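Local coordinates for protein TqaL (Neurospora crassa, PDB 7EEH) that is a 2OG-Fe dioxygenase-family protein of the cupin clan that holds an iron(III) ion, at residues T146-K158 / M271-G283. The protein carries 1 engineered substitution. Numbering follows the deposited sequence.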
ATOM      1  N   THR B 146      21.050  -7.398  20.653  1.00 22.05           N
ATOM      2  CA  THR B 146      21.389  -6.281  21.529  1.00 24.36           C
ATOM      3  C   THR B 146      22.533  -6.685  22.455  1.00 23.60           C
ATOM      4  O   THR B 146      22.941  -7.846  22.501  1.00 24.29           O
ATOM      5  CB  THR B 146      20.194  -5.837  22.389  1.00 21.47           C
ATOM      6  OG1 THR B 146      19.748  -6.951  23.162  1.00 22.15           O
ATOM      7  CG2 THR B 146      19.056  -5.325  21.535  1.00 22.52           C
ATOM      8  N   THR B 147      23.011  -5.707  23.228  1.00 26.25           N
ATOM      9  CA  THR B 147      23.965  -5.955  24.305  1.00 25.04           C
ATOM     10  C   THR B 147      23.361  -6.859  25.377  1.00 29.80           C
ATOM     11  O   THR B 147      22.253  -6.615  25.859  1.00 26.29           O
ATOM     12  CB  THR B 147      24.383  -4.628  24.933  1.00 28.79           C
ATOM     13  OG1 THR B 147      24.835  -3.744  23.906  1.00 28.64           O
ATOM     14  CG2 THR B 147      25.502  -4.836  25.955  1.00 30.63           C
ATOM     15  N   HIS B 148      24.091  -7.898  25.770  1.00 26.76           N
ATOM     16  CA  HIS B 148      23.584  -8.861  26.743  1.00 27.59           C
ATOM     17  C   HIS B 148      23.957  -8.449  28.166  1.00 28.64           C
ATOM     18  O   HIS B 148      25.143  -8.342  28.494  1.00 30.26           O
ATOM     19  CB  HIS B 148      24.111 -10.251  26.421  1.00 29.30           C
ATOM     20  CG  HIS B 148      23.414 -10.889  25.264  1.00 25.94           C
ATOM     21  ND1 HIS B 148      23.565 -12.219  24.939  1.00 26.16           N
ATOM     22  CD2 HIS B 148      22.547 -10.376  24.359  1.00 26.04           C
ATOM     23  CE1 HIS B 148      22.824 -12.497  23.881  1.00 31.36           C
ATOM     24  NE2 HIS B 148      22.198 -11.396  23.509  1.00 28.26           N
ATOM     25  N   ARG B 149      22.946  -8.215  29.010  1.00 26.08           N
ATOM     26  CA  ARG B 149      23.209  -7.963  30.429  1.00 26.27           C
ATOM     27  C   ARG B 149      23.715  -9.246  31.072  1.00 27.11           C
ATOM     28  O   ARG B 149      23.083 -10.296  30.910  1.00 24.57           O
ATOM     29  CB  ARG B 149      21.951  -7.489  31.163  1.00 24.23           C
ATOM     30  CG  ARG B 149      21.449  -6.113  30.773  1.00 24.91           C
ATOM     31  CD  ARG B 149      20.414  -5.583  31.759  1.00 22.96           C
ATOM     32  NE  ARG B 149      19.822  -4.334  31.289  1.00 22.00           N
ATOM     33  CZ  ARG B 149      20.416  -3.156  31.394  1.00 23.68           C
ATOM     34  NH1 ARG B 149      21.605  -3.072  31.973  1.00 25.15           N
ATOM     35  NH2 ARG B 149      19.830  -2.068  30.921  1.00 21.90           N
ATOM     36  N   PRO B 150      24.840  -9.209  31.798  1.00 26.19           N
ATOM     37  CA  PRO B 150      25.378 -10.447  32.384  1.00 27.43           C
ATOM     38  C   PRO B 150      24.426 -11.170  33.311  1.00 29.95           C
ATOM     39  O   PRO B 150      24.503 -12.397  33.415  1.00 28.29           O
ATOM     40  CB  PRO B 150      26.625  -9.960  33.132  1.00 29.28           C
ATOM     41  CG  PRO B 150      27.082  -8.799  32.330  1.00 33.41           C
ATOM     42  CD  PRO B 150      25.809  -8.104  31.880  1.00 27.59           C
ATOM     43  N   ARG B 151      23.515 -10.468  33.979  1.00 30.63           N
ATOM     44  CA  ARG B 151      22.670 -11.148  34.951  1.00 33.72           C
ATOM     45  C   ARG B 151      21.472 -11.840  34.320  1.00 34.01           C
ATOM     46  O   ARG B 151      20.702 -12.472  35.043  1.00 29.63           O
ATOM     47  CB  ARG B 151      22.203 -10.163  36.033  1.00 34.76           C
ATOM     48  CG  ARG B 151      21.162  -9.161  35.564  1.00 38.63           C
ATOM     49  CD  ARG B 151      20.733  -8.204  36.682  1.00 41.77           C
ATOM     50  NE  ARG B 151      19.281  -8.186  36.877  1.00 43.42           N
ATOM     51  CZ  ARG B 151      18.447  -7.362  36.238  1.00 48.81           C
ATOM     52  NH1 ARG B 151      18.912  -6.486  35.349  1.00 40.24           N
ATOM     53  NH2 ARG B 151      17.139  -7.411  36.484  1.00 48.20           N
ATOM     54  N   LEU B 152      21.299 -11.766  32.999  1.00 28.22           N
ATOM     55  CA  LEU B 152      20.115 -12.307  32.358  1.00 27.83           C
ATOM     56  C   LEU B 152      20.482 -13.441  31.412  1.00 28.14           C
ATOM     57  O   LEU B 152      21.628 -13.570  30.982  1.00 30.20           O
ATOM     58  CB  LEU B 152      19.359 -11.214  31.599  1.00 30.55           C
ATOM     59  CG  LEU B 152      18.952 -10.012  32.445  1.00 29.53           C
ATOM     60  CD1 LEU B 152      18.243  -8.984  31.581  1.00 23.65           C
ATOM     61  CD2 LEU B 152      18.072 -10.469  33.600  1.00 29.98           C
ATOM     62  N   ASP B 153      19.485 -14.248  31.066  1.00 30.16           N
ATOM     63  CA  ASP B 153      19.699 -15.493  30.322  1.00 35.80           C
ATOM     64  C   ASP B 153      19.151 -15.363  28.900  1.00 30.44           C
ATOM     65  O   ASP B 153      17.955 -15.553  28.658  1.00 26.95           O
ATOM     66  CB  ASP B 153      19.069 -16.679  31.055  1.00 31.85           C
ATOM     67  CG  ASP B 153      19.208 -17.990  30.277  1.00 38.72           C
ATOM     68  OD1 ASP B 153      20.001 -18.040  29.311  1.00 35.09           O
ATOM     69  OD2 ASP B 153      18.529 -18.976  30.631  1.00 39.78           O
ATOM     70  N   TYR B 154      20.049 -15.118  27.951  1.00 27.14           N
ATOM     71  CA  TYR B 154      19.675 -14.933  26.560  1.00 28.05           C
ATOM     72  C   TYR B 154      19.585 -16.240  25.793  1.00 29.41           C
ATOM     73  O   TYR B 154      19.299 -16.217  24.598  1.00 30.91           O
ATOM     74  CB  TYR B 154      20.650 -13.956  25.883  1.00 27.07           C
ATOM     75  CG  TYR B 154      20.550 -12.588  26.515  1.00 27.32           C
ATOM     76  CD1 TYR B 154      21.234 -12.294  27.684  1.00 26.12           C
ATOM     77  CD2 TYR B 154      19.716 -11.612  25.981  1.00 28.54           C
ATOM     78  CE1 TYR B 154      21.118 -11.053  28.291  1.00 27.98           C
ATOM     79  CE2 TYR B 154      19.594 -10.366  26.580  1.00 25.55           C
ATOM     80  CZ  TYR B 154      20.297 -10.089  27.734  1.00 25.26           C
ATOM     81  OH  TYR B 154      20.167  -8.855  28.345  1.00 25.65           O
ATOM     82  N   SER B 155      19.786 -17.380  26.446  1.00 35.51           N
ATOM     83  CA  SER B 155      19.442 -18.642  25.812  1.00 32.76           C
ATOM     84  C   SER B 155      17.953 -18.941  25.896  1.00 36.88           C
ATOM     85  O   SER B 155      17.465 -19.825  25.185  1.00 38.26           O
ATOM     86  CB  SER B 155      20.238 -19.789  26.438  1.00 33.95           C
ATOM     87  OG  SER B 155      19.939 -19.908  27.815  1.00 44.52           O
ATOM     88  N   SER B 156      17.207 -18.207  26.713  1.00 37.25           N
ATOM     89  CA  SER B 156      15.808 -18.538  26.914  1.00 36.67           C
ATOM     90  C   SER B 156      14.982 -18.167  25.684  1.00 37.63           C
ATOM     91  O   SER B 156      15.380 -17.342  24.855  1.00 38.91           O
ATOM     92  CB  SER B 156      15.266 -17.823  28.150  1.00 37.57           C
ATOM     93  OG  SER B 156      13.863 -17.663  28.070  1.00 35.02           O
ATOM     94  N   ASP B 157      13.826 -18.810  25.561  1.00 34.41           N
ATOM     95  CA  ASP B 157      12.836 -18.487  24.545  1.00 36.43           C
ATOM     96  C   ASP B 157      11.673 -17.662  25.100  1.00 36.43           C
ATOM     97  O   ASP B 157      10.659 -17.495  24.413  1.00 34.92           O
ATOM     98  CB  ASP B 157      12.301 -19.771  23.916  1.00 36.23           C
ATOM     99  CG  ASP B 157      11.717 -20.730  24.949  1.00 46.46           C
ATOM    100  OD1 ASP B 157      11.619 -20.381  26.148  1.00 45.28           O
ATOM    101  OD2 ASP B 157      11.346 -21.854  24.559  1.00 54.45           O
ATOM    102  N   LYS B 158      11.788 -17.172  26.329  1.00 32.19           N
ATOM    103  CA  LYS B 158      10.740 -16.428  27.012  1.00 32.98           C
ATOM    104  C   LYS B 158      11.288 -15.082  27.458  1.00 33.87           C
ATOM    105  O   LYS B 158      12.434 -14.996  27.908  1.00 35.90           O
ATOM    106  CB  LYS B 158      10.223 -17.183  28.249  1.00 34.27           C
ATOM    107  CG  LYS B 158       9.323 -18.371  27.951  1.00 37.09           C
ATOM    108  CD  LYS B 158       9.454 -19.453  29.021  1.00 42.14           C
ATOM    109  CE  LYS B 158       8.786 -20.766  28.591  1.00 42.96           C
ATOM    110  NZ  LYS B 158       9.228 -21.232  27.228  1.00 47.27           N
HETATM  111  N   MSE B 271       0.145   6.949  31.030  1.00 20.86           N
HETATM  112  CA  MSE B 271       1.087   6.170  30.212  1.00 21.64           C
HETATM  113  C   MSE B 271       0.850   4.671  30.355  1.00 22.01           C
HETATM  114  O   MSE B 271       0.378   4.211  31.397  1.00 18.12           O
HETATM  115  CB  MSE B 271       2.541   6.446  30.626  1.00 20.35           C
HETATM  116  CG  MSE B 271       3.017   7.890  30.510  1.00 23.49           C
HETATM  117 SE   MSE B 271       2.807   8.668  28.739  1.00 27.03          SE
HETATM  118  CE  MSE B 271       4.346   7.696  27.953  1.00 16.75           C
ATOM    119  N   LEU B 272       1.204   3.910  29.326  1.00 17.96           N
ATOM    120  CA  LEU B 272       1.530   2.498  29.477  1.00 16.45           C
ATOM    121  C   LEU B 272       3.046   2.378  29.360  1.00 20.70           C
ATOM    122  O   LEU B 272       3.628   2.897  28.406  1.00 18.36           O
ATOM    123  CB  LEU B 272       0.829   1.647  28.415  1.00 17.56           C
ATOM    124  CG  LEU B 272      -0.704   1.629  28.481  1.00 17.35           C
ATOM    125  CD1 LEU B 272      -1.280   0.958  27.249  1.00 19.60           C
ATOM    126  CD2 LEU B 272      -1.176   0.930  29.768  1.00 14.98           C
ATOM    127  N   ILE B 273       3.682   1.728  30.333  1.00 18.61           N
ATOM    128  CA  ILE B 273       5.136   1.580  30.357  1.00 18.19           C
ATOM    129  C   ILE B 273       5.450   0.088  30.362  1.00 18.78           C
ATOM    130  O   ILE B 273       5.113  -0.621  31.320  1.00 17.48           O
ATOM    131  CB  ILE B 273       5.772   2.288  31.559  1.00 16.75           C
ATOM    132  CG1 ILE B 273       5.387   3.769  31.561  1.00 19.46           C
ATOM    133  CG2 ILE B 273       7.288   2.125  31.528  1.00 18.98           C
ATOM    134  CD1 ILE B 273       5.723   4.481  32.831  1.00 29.54           C
ATOM    135  N   PHE B 274       6.081  -0.389  29.284  1.00 16.42           N
ATOM    136  CA  PHE B 274       6.419  -1.798  29.096  1.00 15.76           C
ATOM    137  C   PHE B 274       7.911  -1.969  29.338  1.00 20.10           C
ATOM    138  O   PHE B 274       8.716  -1.415  28.584  1.00 17.70           O
ATOM    139  CB  PHE B 274       6.093  -2.289  27.673  1.00 18.28           C
ATOM    140  CG  PHE B 274       4.661  -2.042  27.212  1.00 19.02           C
ATOM    141  CD1 PHE B 274       4.234  -0.778  26.862  1.00 16.28           C
ATOM    142  CD2 PHE B 274       3.779  -3.106  27.058  1.00 21.49           C
ATOM    143  CE1 PHE B 274       2.937  -0.549  26.415  1.00 17.10           C
ATOM    144  CE2 PHE B 274       2.478  -2.900  26.603  1.00 21.64           C
ATOM    145  CZ  PHE B 274       2.057  -1.612  26.283  1.00 23.65           C
ATOM    146  N   PHE B 275       8.284  -2.741  30.365  1.00 19.58           N
ATOM    147  CA  PHE B 275       9.688  -3.070  30.642  1.00 18.69           C
ATOM    148  C   PHE B 275       9.906  -4.533  30.281  1.00 20.86           C
ATOM    149  O   PHE B 275       9.433  -5.415  31.007  1.00 20.98           O
ATOM    150  CB  PHE B 275      10.051  -2.868  32.110  1.00 20.03           C
ATOM    151  CG  PHE B 275       9.903  -1.462  32.633  1.00 20.88           C
ATOM    152  CD1 PHE B 275      10.815  -0.478  32.305  1.00 22.74           C
ATOM    153  CD2 PHE B 275       8.894  -1.154  33.546  1.00 21.30           C
ATOM    154  CE1 PHE B 275      10.709   0.804  32.846  1.00 21.91           C
ATOM    155  CE2 PHE B 275       8.784   0.125  34.087  1.00 21.92           C
ATOM    156  CZ  PHE B 275       9.693   1.100  33.737  1.00 24.45           C
ATOM    157  N   THR B 276      10.647  -4.806  29.196  1.00 17.08           N
ATOM    158  CA  THR B 276      10.802  -6.170  28.697  1.00 17.10           C
ATOM    159  C   THR B 276      12.258  -6.623  28.758  1.00 19.04           C
ATOM    160  O   THR B 276      13.148  -5.937  28.241  1.00 17.72           O
ATOM    161  CB  THR B 276      10.258  -6.286  27.262  1.00 16.75           C
ATOM    162  OG1 THR B 276       8.849  -6.013  27.274  1.00 17.95           O
ATOM    163  CG2 THR B 276      10.483  -7.701  26.719  1.00 21.56           C
ATOM    164  N   ARG B 277      12.496  -7.796  29.356  1.00 21.57           N
ATOM    165  CA  ARG B 277      13.856  -8.322  29.479  1.00 20.79           C
ATOM    166  C   ARG B 277      13.846  -9.844  29.433  1.00 22.44           C
ATOM    167  O   ARG B 277      12.811 -10.486  29.634  1.00 22.41           O
ATOM    168  CB  ARG B 277      14.526  -7.854  30.771  1.00 20.75           C
ATOM    169  CG  ARG B 277      13.785  -8.301  32.057  1.00 20.37           C
ATOM    170  CD  ARG B 277      14.683  -8.148  33.286  1.00 23.00           C
ATOM    171  NE  ARG B 277      13.970  -8.384  34.548  1.00 26.18           N
ATOM    172  CZ  ARG B 277      13.583  -9.584  34.981  1.00 29.28           C
ATOM    173  NH1 ARG B 277      13.839 -10.677  34.266  1.00 24.87           N
ATOM    174  NH2 ARG B 277      12.951  -9.704  36.139  1.00 26.51           N
ATOM    175  N   ARG B 278      15.020 -10.417  29.141  1.00 23.66           N
ATOM    176  CA  ARG B 278      15.220 -11.850  29.312  1.00 23.22           C
ATOM    177  C   ARG B 278      15.175 -12.189  30.808  1.00 23.83           C
ATOM    178  O   ARG B 278      15.420 -11.325  31.654  1.00 24.88           O
ATOM    179  CB  ARG B 278      16.553 -12.290  28.696  1.00 27.75           C
ATOM    180  CG  ARG B 278      16.648 -12.086  27.163  1.00 29.41           C
ATOM    181  CD  ARG B 278      15.653 -12.965  26.440  1.00 34.17           C
ATOM    182  NE  ARG B 278      16.048 -13.357  25.083  1.00 36.52           N
ATOM    183  CZ  ARG B 278      15.245 -14.035  24.256  1.00 44.50           C
ATOM    184  NH1 ARG B 278      14.018 -14.376  24.653  1.00 40.45           N
ATOM    185  NH2 ARG B 278      15.648 -14.370  23.033  1.00 40.78           N
ATOM    186  N   PRO B 279      14.850 -13.433  31.156  1.00 27.66           N
ATOM    187  CA  PRO B 279      14.756 -13.801  32.578  1.00 28.08           C
ATOM    188  C   PRO B 279      16.110 -13.761  33.262  1.00 30.10           C
ATOM    189  O   PRO B 279      17.167 -13.821  32.627  1.00 30.31           O
ATOM    190  CB  PRO B 279      14.197 -15.228  32.554  1.00 30.09           C
ATOM    191  CG  PRO B 279      14.524 -15.747  31.202  1.00 30.83           C
ATOM    192  CD  PRO B 279      14.517 -14.564  30.269  1.00 27.33           C
ATOM    193  N   VAL B 280      16.063 -13.667  34.593  1.00 25.70           N
ATOM    194  CA  VAL B 280      17.286 -13.703  35.383  1.00 32.63           C
ATOM    195  C   VAL B 280      17.941 -15.075  35.270  1.00 33.81           C
ATOM    196  O   VAL B 280      17.265 -16.112  35.260  1.00 33.78           O
ATOM    197  CB  VAL B 280      16.985 -13.343  36.847  1.00 36.01           C
ATOM    198  CG1 VAL B 280      18.239 -13.426  37.703  1.00 35.61           C
ATOM    199  CG2 VAL B 280      16.388 -11.940  36.931  1.00 34.28           C
ATOM    200  N   LYS B 281      19.276 -15.084  35.202  1.00 34.69           N
ATOM    201  CA  LYS B 281      20.045 -16.307  35.030  1.00 39.44           C
ATOM    202  C   LYS B 281      20.146 -17.068  36.348  1.00 45.14           C
ATOM    203  O   LYS B 281      20.502 -16.496  37.381  1.00 45.21           O
ATOM    204  CB  LYS B 281      21.447 -15.976  34.504  1.00 41.52           C
ATOM    205  CG  LYS B 281      22.086 -17.047  33.619  1.00 45.68           C
ATOM    206  CD  LYS B 281      23.577 -16.759  33.372  1.00 45.32           C
ATOM    207  CE  LYS B 281      23.809 -15.279  33.100  1.00 41.34           C
ATOM    208  NZ  LYS B 281      24.985 -14.939  32.230  1.00 30.90           N
ATOM    209  N   LYS B 282      19.832 -18.372  36.291  1.00 46.19           N
ATOM    210  CA  LYS B 282      19.974 -19.283  37.432  1.00 52.91           C
ATOM    211  C   LYS B 282      21.366 -19.253  38.026  1.00 55.65           C
ATOM    212  O   LYS B 282      21.524 -19.410  39.254  1.00 63.15           O
ATOM    213  CB  LYS B 282      19.661 -20.709  36.988  1.00 57.07           C
ATOM    214  N   GLY B 283      22.399 -19.094  37.202  1.00 59.18           N
ATOM    215  CA  GLY B 283      23.768 -19.241  37.645  1.00 67.47           C
ATOM    216  C   GLY B 283      24.307 -18.003  38.331  1.00 72.42           C
ATOM    217  O   GLY B 283      24.020 -17.760  39.504  1.00 75.23           O
TER
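L152 and V280 form a single antiparallel bridge, a non-hydrogen-bonded pair with CA atoms 4.4 Å apart, a worked example of how two irregular loops can be pinned at one point and filled in by side chains. Two backbone bonds flank it: D153 N donates to P279 O at 2.8 Å, and K281 N to R151 O at 3.0 Å. The packing is tightest beside this bridge. L152 CD2 lies 3.4 Å from R278 O. R278 CB stands over one face of the Y154 ring in a CH-pi contact, 4.3 Å from the centroid and 15° off the normal, and R278 CG presses on Y154 CD2 at 3.3 Å; H148 covers the opposite face. A bend at chi2 (-65°) turns the R278 guanidinium near S156 O, which lies over its face without a hydrogen bond; R278 also makes a cation-pi contact with W159. Toward solvent the contact thins to exposed R151, whose NH1 is bonded to G187 O, and K281, whose NZ makes a weak 2.8 Å bond to P150 O. Outside the pair, D189 accepts from Y154 OH and R278 N, and D293 forms a salt bridge with R277. The junction thus ties the loop between helix 128-141 and strand 158-170 to the chain leaving strand 267-277, an antiparallel neighbour of strand 158-170.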